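Local coordinates for Melibiose/raffinose/stachyose-binding protein MelE (Bacillus subtilis subsp. subtilis str. 168, PDB 4R6H), which binds melibiose, raffinose and stachyose and, as the solute-binding component of the MelEDC-MsmX ABC transporter, serves their import, at residues A[107-110]-A[111-114]; A[318-321]-A[322-326]; A[87-90]-A[91-94]; A[72-75]-A[76-80]. One frame throughout, in Å; residues are numbered along the deposited sequence. Where two conformers were deposited one is given.

Contact 1: residues A[107-110]-A[111-114]; sequences ADLR and DMKW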
# COMPACT_ATOMS: atom_id res chain seq x y z
N ALA A 107 17.87 -13.59 -4.40
CA ALA A 107 18.90 -13.46 -5.45
C ALA A 107 18.98 -12.02 -5.92
O ALA A 107 17.96 -11.36 -6.11
CB ALA A 107 18.55 -14.35 -6.63
N ASP A 108 20.20 -11.54 -6.12
CA ASP A 108 20.44 -10.24 -6.65
C ASP A 108 20.09 -10.23 -8.13
O ASP A 108 20.64 -11.01 -8.91
CB ASP A 108 21.89 -9.87 -6.37
CG ASP A 108 22.25 -8.47 -6.73
OD1 ASP A 108 21.52 -7.79 -7.48
OD2 ASP A 108 23.35 -8.03 -6.28
N LEU A 109 19.14 -9.36 -8.53
CA LEU A 109 18.69 -9.31 -9.87
C LEU A 109 19.33 -8.20 -10.68
O LEU A 109 18.88 -7.92 -11.77
CB LEU A 109 17.17 -9.17 -9.90
CG LEU A 109 16.38 -10.21 -9.14
CD1 LEU A 109 14.87 -9.96 -9.30
CD2 LEU A 109 16.73 -11.63 -9.53
N ARG A 110 20.42 -7.62 -10.19
CA ARG A 110 21.01 -6.44 -10.86
C ARG A 110 21.50 -6.70 -12.26
O ARG A 110 21.61 -5.73 -13.05
CB ARG A 110 22.17 -5.83 -10.05
CG ARG A 110 23.49 -6.61 -10.15
CD ARG A 110 24.65 -5.91 -9.42
NE ARG A 110 24.61 -6.10 -7.98
CZ ARG A 110 25.42 -5.53 -7.10
NH1 ARG A 110 26.37 -4.70 -7.51
NH2 ARG A 110 25.28 -5.81 -5.82
N ASP A 111 21.81 -7.95 -12.61
CA ASP A 111 22.29 -8.27 -13.96
C ASP A 111 21.19 -8.69 -14.94
O ASP A 111 21.49 -9.18 -16.05
CB ASP A 111 23.39 -9.33 -13.89
CG ASP A 111 24.57 -8.87 -13.01
OD1 ASP A 111 25.14 -7.81 -13.26
OD2 ASP A 111 24.88 -9.54 -12.00
N MET A 112 19.93 -8.54 -14.55
CA MET A 112 18.83 -8.79 -15.48
C MET A 112 18.52 -7.56 -16.35
O MET A 112 18.55 -6.42 -15.89
CB MET A 112 17.56 -9.24 -14.73
CG MET A 112 17.74 -10.52 -13.90
SD MET A 112 16.16 -11.22 -13.36
CE MET A 112 15.55 -11.81 -14.91
N LYS A 113 18.13 -7.85 -17.58
CA LYS A 113 17.90 -6.80 -18.60
C LYS A 113 16.81 -5.81 -18.19
O LYS A 113 16.89 -4.61 -18.48
CB LYS A 113 17.56 -7.44 -19.95
CG LYS A 113 18.66 -8.40 -20.40
CD LYS A 113 18.84 -8.55 -21.90
CE LYS A 113 20.25 -9.07 -22.19
NZ LYS A 113 20.62 -9.03 -23.63
N TRP A 114 15.75 -6.29 -17.50
CA TRP A 114 14.62 -5.41 -17.15
C TRP A 114 14.99 -4.26 -16.22
O TRP A 114 14.32 -3.23 -16.19
CB TRP A 114 13.44 -6.21 -16.54
CG TRP A 114 13.74 -6.81 -15.18
CD1 TRP A 114 14.16 -8.08 -14.92
CD2 TRP A 114 13.69 -6.15 -13.92
NE1 TRP A 114 14.35 -8.26 -13.60
CE2 TRP A 114 14.07 -7.10 -12.93
CE3 TRP A 114 13.35 -4.85 -13.50
CZ2 TRP A 114 14.11 -6.79 -11.58
CZ3 TRP A 114 13.36 -4.56 -12.16
CH2 TRP A 114 13.75 -5.51 -11.20
O HOH W 1 21.19 -10.54 -11.67
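Leu-109 divides its two methyls between partners further along the chain. CD2 lies 3.9 Å from Met-112 SD, the two side chains running side by side, and CD1 approaches Trp-114 CZ2 at 4.0 Å, at the edge of the indole and near its plane. Met-112 bends at its last torsion (chi3 71°), which swings CE to the indole edge as well, and its SD takes a weak hydrogen bond from Trp-114 NE1 at 3.5 Å. A type I turn brings this apolar group together, closed by Met-112 N to Leu-109 O at 3.0 Å.

The other side of the turn faces solvent. Arg-110 and Asp-111 lie loosely alongside each other there, touching through Arg-110 CG and Asp-111 OD1 (3.7 Å) without a salt bridge. The guanidinium forms one with Asp-108 instead, Arg-110 NE (2.9 Å) and NH2 both donating to Asp-108 OD2, while Asp-108 OD1 accepts from Arg-110 N in an Asx turn. Water 1 links Asp-108 O to Asp-111 N.

The turn sits in the loop between helices 98-102 and 123-126. Ala-107 bonds through its backbone to Ala-313 of strand 310-313, and Met-112 and Trp-114 pack on Ile-327 of helix 320-331.

Contact 2: residues A[318-321]-A[322-326]; sequences PQLK and EAKDF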
# COMPACT_ATOMS: atom_id res chain seq x y z
N PRO A 318 17.37 -24.57 -6.48
CA PRO A 318 17.96 -25.40 -7.55
C PRO A 318 17.45 -25.00 -8.94
O PRO A 318 18.09 -25.31 -9.93
CB PRO A 318 17.50 -26.81 -7.19
CG PRO A 318 17.19 -26.78 -5.73
CD PRO A 318 16.72 -25.38 -5.44
N GLN A 319 16.34 -24.26 -8.99
CA GLN A 319 15.75 -23.84 -10.24
C GLN A 319 15.87 -22.31 -10.45
O GLN A 319 15.02 -21.71 -11.12
CB GLN A 319 14.30 -24.33 -10.26
CG GLN A 319 14.19 -25.69 -10.93
CD GLN A 319 13.04 -26.53 -10.43
OE1 GLN A 319 12.92 -27.71 -10.77
NE2 GLN A 319 12.18 -25.94 -9.61
N LEU A 320 16.93 -21.73 -9.92
CA LEU A 320 17.16 -20.29 -10.00
C LEU A 320 17.13 -19.82 -11.45
O LEU A 320 16.62 -18.73 -11.75
CB LEU A 320 18.50 -19.91 -9.36
CG LEU A 320 18.84 -18.42 -9.34
CD1 LEU A 320 17.74 -17.59 -8.69
CD2 LEU A 320 20.20 -18.11 -8.69
N LYS A 321 17.71 -20.60 -12.36
CA LYS A 321 17.77 -20.18 -13.76
C LYS A 321 16.36 -20.03 -14.34
O LYS A 321 16.05 -19.00 -14.99
CB LYS A 321 18.65 -21.19 -14.57
CG LYS A 321 18.00 -21.97 -15.70
CD LYS A 321 18.06 -21.22 -17.01
CE LYS A 321 17.46 -22.06 -18.14
NZ LYS A 321 17.10 -21.23 -19.31
N GLU A 322 15.50 -21.00 -14.05
CA GLU A 322 14.12 -21.00 -14.50
C GLU A 322 13.32 -19.87 -13.83
O GLU A 322 12.44 -19.27 -14.45
CB GLU A 322 13.42 -22.34 -14.20
CG GLU A 322 13.89 -23.56 -15.01
CD GLU A 322 15.33 -24.06 -14.74
OE1 GLU A 322 15.91 -23.94 -13.62
OE2 GLU A 322 15.90 -24.64 -15.69
N ALA A 323 13.61 -19.65 -12.57
CA ALA A 323 13.01 -18.54 -11.80
C ALA A 323 13.31 -17.21 -12.49
O ALA A 323 12.39 -16.36 -12.65
CB ALA A 323 13.53 -18.53 -10.39
N LYS A 324 14.57 -16.99 -12.85
CA LYS A 324 14.95 -15.79 -13.60
C LYS A 324 14.31 -15.74 -14.98
O LYS A 324 13.88 -14.64 -15.42
CB LYS A 324 16.46 -15.65 -13.70
CG LYS A 324 17.10 -15.32 -12.38
CD LYS A 324 18.61 -15.11 -12.53
CE LYS A 324 19.24 -14.76 -11.20
NZ LYS A 324 20.73 -14.67 -11.33
N ASP A 325 14.21 -16.89 -15.67
CA ASP A 325 13.56 -16.92 -16.98
C ASP A 325 12.08 -16.46 -16.81
O ASP A 325 11.54 -15.74 -17.66
CB ASP A 325 13.54 -18.32 -17.61
CG ASP A 325 14.89 -18.79 -18.12
OD1 ASP A 325 15.81 -17.99 -18.36
OD2 ASP A 325 14.99 -20.03 -18.26
N PHE A 326 11.45 -16.87 -15.70
CA PHE A 326 10.06 -16.53 -15.48
C PHE A 326 9.93 -14.99 -15.21
O PHE A 326 8.99 -14.34 -15.71
CB PHE A 326 9.47 -17.34 -14.31
CG PHE A 326 7.98 -17.18 -14.17
CD1 PHE A 326 7.44 -16.17 -13.39
CD2 PHE A 326 7.13 -18.00 -14.83
CE1 PHE A 326 6.08 -16.02 -13.30
CE2 PHE A 326 5.77 -17.85 -14.74
CZ PHE A 326 5.24 -16.85 -13.99
O HOH W 2 18.16 -24.53 -13.00
O HOH W 3 17.98 -17.56 -16.43
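The amide of Gln-319 and the carboxylate of Glu-322 are turned 74° against each other, and they meet not through their polar ends but where Glu-322 OE1 comes to Gln-319 CG at 3.6 Å. The Gln-319 amide points elsewhere, NE2 making weak hydrogen bonds to Thr-34 O and Asp-90 OD2. Glu-322 bends at chi2 (68°), its OE2 lying 3.4 Å from Lys-321 CG, and that oxygen is held by a salt bridge to Lys-33. The third flat group, the Asp-325 carboxylate, receives Lys-321 NZ on the syn lone pair of OD2 at 2.6 Å.

To get there the lysine chain leans over toward Asp-325, with chi1 at 118°, away from any staggered value, and a bend at chi2; its CE passes 3.2 Å from Asp-325 OD2. Water 3 ties Asp-325 OD1 to Lys-321 O, a carbonyl that already accepts from Asp-325 N. With an alanine in place of Asp-325, the Lys-321 ammonium would probably lose its mate and be freer to swing, and water 3 would lose one of its two acceptors.

On the next flank Leu-320 CD1 rests on Lys-324 CE at 4.1 Å. All this is the N-terminal start of helix 320-331: Gln-319 stands at the N-cap position, its O accepts from Ala-323 N at 2.9 Å, and Lys-321 with Asp-325 forms the i to i+4 salt bridge familiar from solvent-facing helix surfaces.

Contact 3: residues A[87-90]-A[91-94]; sequences DLPD and LFDT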
# COMPACT_ATOMS: atom_id res chain seq x y z
N ASP A 87 13.96 -23.53 2.93
CA ASP A 87 13.17 -24.28 1.98
C ASP A 87 12.12 -23.36 1.38
O ASP A 87 10.90 -23.57 1.50
CB ASP A 87 12.49 -25.51 2.65
CG ASP A 87 11.75 -26.38 1.66
OD1 ASP A 87 12.23 -26.49 0.50
OD2 ASP A 87 10.68 -26.94 2.04
N LEU A 88 12.62 -22.37 0.66
CA LEU A 88 11.79 -21.35 0.07
C LEU A 88 11.20 -21.80 -1.25
O LEU A 88 11.74 -22.64 -1.91
CB LEU A 88 12.55 -20.05 -0.11
CG LEU A 88 12.78 -19.21 1.16
CD1 LEU A 88 13.86 -19.83 2.06
CD2 LEU A 88 13.12 -17.79 0.81
N PRO A 89 10.08 -21.18 -1.63
CA PRO A 89 9.65 -21.35 -2.99
C PRO A 89 10.71 -20.79 -3.93
O PRO A 89 11.52 -19.95 -3.54
CB PRO A 89 8.39 -20.48 -3.06
CG PRO A 89 8.06 -20.11 -1.65
CD PRO A 89 9.36 -20.08 -0.97
N ASP A 90 10.65 -21.21 -5.18
CA ASP A 90 11.62 -20.70 -6.18
C ASP A 90 11.46 -19.19 -6.38
O ASP A 90 12.42 -18.45 -6.47
CB ASP A 90 11.49 -21.44 -7.50
CG ASP A 90 11.66 -22.96 -7.34
OD1 ASP A 90 12.65 -23.38 -6.69
OD2 ASP A 90 10.76 -23.69 -7.82
N LEU A 91 10.21 -18.78 -6.41
CA LEU A 91 9.86 -17.36 -6.54
C LEU A 91 8.83 -17.04 -5.46
O LEU A 91 7.90 -17.83 -5.22
CB LEU A 91 9.25 -17.10 -7.90
CG LEU A 91 10.19 -17.12 -9.10
CD1 LEU A 91 9.44 -17.32 -10.42
CD2 LEU A 91 11.03 -15.86 -9.15
N PHE A 92 8.95 -15.87 -4.88
CA PHE A 92 8.03 -15.46 -3.82
C PHE A 92 7.83 -13.95 -3.84
O PHE A 92 8.62 -13.19 -4.34
CB PHE A 92 8.50 -15.98 -2.45
CG PHE A 92 9.89 -15.60 -2.11
CD1 PHE A 92 10.97 -16.40 -2.50
CD2 PHE A 92 10.15 -14.43 -1.43
CE1 PHE A 92 12.26 -16.00 -2.20
CE2 PHE A 92 11.45 -14.06 -1.11
CZ PHE A 92 12.50 -14.84 -1.51
N ASP A 93 6.74 -13.54 -3.23
CA ASP A 93 6.33 -12.13 -3.14
C ASP A 93 6.87 -11.53 -1.85
O ASP A 93 6.62 -12.06 -0.73
CB ASP A 93 4.82 -12.13 -3.19
CG ASP A 93 4.17 -10.73 -3.36
OD1 ASP A 93 4.86 -9.71 -3.26
OD2 ASP A 93 2.91 -10.74 -3.58
N THR A 94 7.62 -10.44 -1.96
CA THR A 94 8.12 -9.79 -0.76
C THR A 94 7.15 -8.76 -0.15
O THR A 94 7.35 -8.35 0.98
CB THR A 94 9.49 -9.14 -1.02
OG1 THR A 94 9.37 -8.19 -2.09
CG2 THR A 94 10.50 -10.19 -1.44
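Between Leu-88 and Phe-92 the backbone is extended except at Asp-90, where phi/psi of -64°/-40° makes a sharp bend that brings the chain into strand 91-92. No hydrogen bond joins the two segments; the bonding goes outward. Leu-91 pairs with Thr-36 and Tyr-38 and Phe-92 with Ala-312, placing the strand between 33-38 and 310-313, consistent with the strand order of the type II periplasmic-binding-protein fold.

In the extended strand, successive side chains point to different sides. Leu-91 goes to Ile-37, Leu-311 and Ala-313, while Phe-92 turns back over the approaching loop, its CG held between backbone N and carbonyl carbon (chi1 54°). Leu-88 comes at the ring aslant, CD2 coming to Phe-92 CE1 at 3.6 Å and to CZ at 3.8 Å. Pro-89 fills in nearer the backbone, with CG 4.2 Å from Phe-92 CB and its own CB 3.5 Å from Leu-91 O.

Asp-90 sends its buried carboxylate away from these apolar groups: OD1 is bonded to Ser-317 OG and OD2 to Thr-36 N, so both oxygens are satisfied. The Phe-92 ring also meets a polar atom, for Pro-89 O stands at its edge, near the ring plane, 3.7 Å from CD1.

Contact 4: residues A[72-75]-A[76-80]; sequences GNDY and ENMMR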
# COMPACT_ATOMS: atom_id res chain seq x y z
N GLY A 72 -3.04 -16.52 0.82
CA GLY A 72 -3.89 -15.56 1.54
C GLY A 72 -3.39 -15.24 2.94
O GLY A 72 -2.23 -14.86 3.13
N ASN A 73 -4.26 -15.37 3.94
CA ASN A 73 -3.90 -15.00 5.31
C ASN A 73 -2.81 -15.86 5.92
O ASN A 73 -2.20 -15.46 6.90
CB ASN A 73 -5.14 -15.02 6.23
CG ASN A 73 -6.13 -13.91 5.93
OD1 ASN A 73 -5.75 -12.81 5.48
ND2 ASN A 73 -7.40 -14.17 6.19
N ASP A 74 -2.56 -17.03 5.34
CA ASP A 74 -1.52 -17.95 5.81
C ASP A 74 -0.13 -17.61 5.24
O ASP A 74 0.84 -18.24 5.62
CB ASP A 74 -1.84 -19.41 5.47
CG ASP A 74 -3.05 -19.93 6.21
OD1 ASP A 74 -3.22 -19.55 7.39
OD2 ASP A 74 -3.83 -20.72 5.62
N TYR A 75 -0.04 -16.60 4.36
CA TYR A 75 1.23 -16.31 3.66
C TYR A 75 2.40 -16.11 4.61
O TYR A 75 3.46 -16.75 4.46
CB TYR A 75 1.05 -15.08 2.77
CG TYR A 75 2.20 -14.87 1.81
CD1 TYR A 75 3.34 -14.20 2.19
CD2 TYR A 75 2.13 -15.37 0.53
CE1 TYR A 75 4.41 -14.07 1.34
CE2 TYR A 75 3.18 -15.21 -0.35
CZ TYR A 75 4.31 -14.55 0.03
OH TYR A 75 5.37 -14.39 -0.85
N GLU A 76 2.24 -15.21 5.58
CA GLU A 76 3.33 -14.86 6.47
C GLU A 76 3.81 -16.06 7.29
O GLU A 76 5.01 -16.28 7.42
CB GLU A 76 2.92 -13.71 7.41
CG GLU A 76 4.05 -13.21 8.29
CD GLU A 76 3.62 -12.07 9.20
OE1 GLU A 76 2.70 -11.32 8.81
OE2 GLU A 76 4.18 -11.94 10.30
N ASN A 77 2.86 -16.80 7.85
CA ASN A 77 3.21 -17.99 8.63
C ASN A 77 3.93 -19.06 7.80
O ASN A 77 4.94 -19.62 8.21
CB ASN A 77 1.93 -18.58 9.25
CG ASN A 77 1.39 -17.75 10.42
OD1 ASN A 77 2.15 -17.17 11.18
ND2 ASN A 77 0.05 -17.71 10.56
N MET A 78 3.45 -19.31 6.60
CA MET A 78 4.10 -20.29 5.72
C MET A 78 5.50 -19.84 5.31
O MET A 78 6.42 -20.63 5.31
CB MET A 78 3.23 -20.55 4.49
CG MET A 78 1.97 -21.32 4.84
SD MET A 78 0.92 -21.53 3.41
CE MET A 78 -0.37 -22.59 4.06
N MET A 79 5.67 -18.56 4.99
CA MET A 79 7.00 -18.10 4.61
C MET A 79 7.97 -18.08 5.76
O MET A 79 9.16 -18.33 5.58
CB MET A 79 6.94 -16.73 3.88
CG MET A 79 6.34 -16.83 2.49
SD MET A 79 7.30 -17.84 1.33
CE MET A 79 8.85 -16.93 1.34
N ARG A 80 7.45 -17.82 6.96
CA ARG A 80 8.28 -17.84 8.15
C ARG A 80 8.85 -19.25 8.36
O ARG A 80 10.04 -19.40 8.63
CB ARG A 80 7.49 -17.38 9.38
CG ARG A 80 8.22 -17.58 10.70
CD ARG A 80 7.38 -17.15 11.90
NE ARG A 80 6.01 -17.66 11.88
CZ ARG A 80 5.58 -18.87 12.23
NH1 ARG A 80 6.38 -19.81 12.72
NH2 ARG A 80 4.27 -19.13 12.12
O HOH W 4 0.19 -15.83 8.10
O HOH W 5 0.09 -13.19 5.75
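Glu-76 follows Tyr-75 directly, and its amide N lies 3.7 Å from CD1 of that ring, in an oblique approach. Water 5 accepts from the same N, and the extended side chain (chi2 180°) carries OE2 out to Asn-381 ND2. One residue on, Asn-77 donates its backbone N to water 4 at 2.9 Å, and the water in turn donates to Asn-73 O, so it stands in for a direct backbone bond in the opening turn. Asn-77 OD1 takes Arg-80 NH2 at 3.0 Å with a nearly straight N-H...O angle of 171°, the donor lying above the carbonyl plane. Met-78 N bonds to Asp-74 O at 3.0 Å.

Met-79 carries the buried part. Its N reaches Tyr-75 O at 2.9 Å, and its CG sits over one face of the phenol, 4.0 Å from the ring centroid and nearest to CE1, a CH-pi contact. Bends at chi2 and chi3 curl the chain so that SD lies obliquely to the same ring, a Met-aromatic contact. The ring comes alongside because Tyr-75 holds CG anti to its N (chi1 -168°), and its OH is hydrogen-bonded to Asp-93 O. A leucine in place of the tyrosine would probably leave Asp-93 O without that hydroxyl and Met-79 CG without a ring face to lie on. Arg-80 ends the segment, one guanidinium face lying toward Asn-77 O.

This is the start of helix 75-84, entered from the loop after strand 64-69: Tyr-75 and Met-79 face Phe-92 of strand 91-92 and Tyr-102 of helix 98-102, while Glu-76 touches Arg-101.

Contacts 1, 2 and 3 meet in succession, and contact 4 joins through contact 3. The centres of contacts 1 and 2 are about 12 Å apart, and Met-112 CE lies 3.3 Å from Lys-324 O, so the 109-112 turn covers part of helix 320-331. Another side of that helix meets contact 3, about 11 Å away between centres, where Phe-326 CD1 touches Leu-91 CD1 at 3.8 Å. Across strand 91-92, Phe-92 CG meets Met-79 CE of contact 4 at 3.8 Å, and Tyr-75 OH probably hydrogen-bonds Asp-93 O at 2.6 Å. Contacts 1 and 4 end up about 26 Å apart between centres. Helices 75-84 and 320-331 thus pack against strand 91-92 in this open-conformation sugar-binding protein.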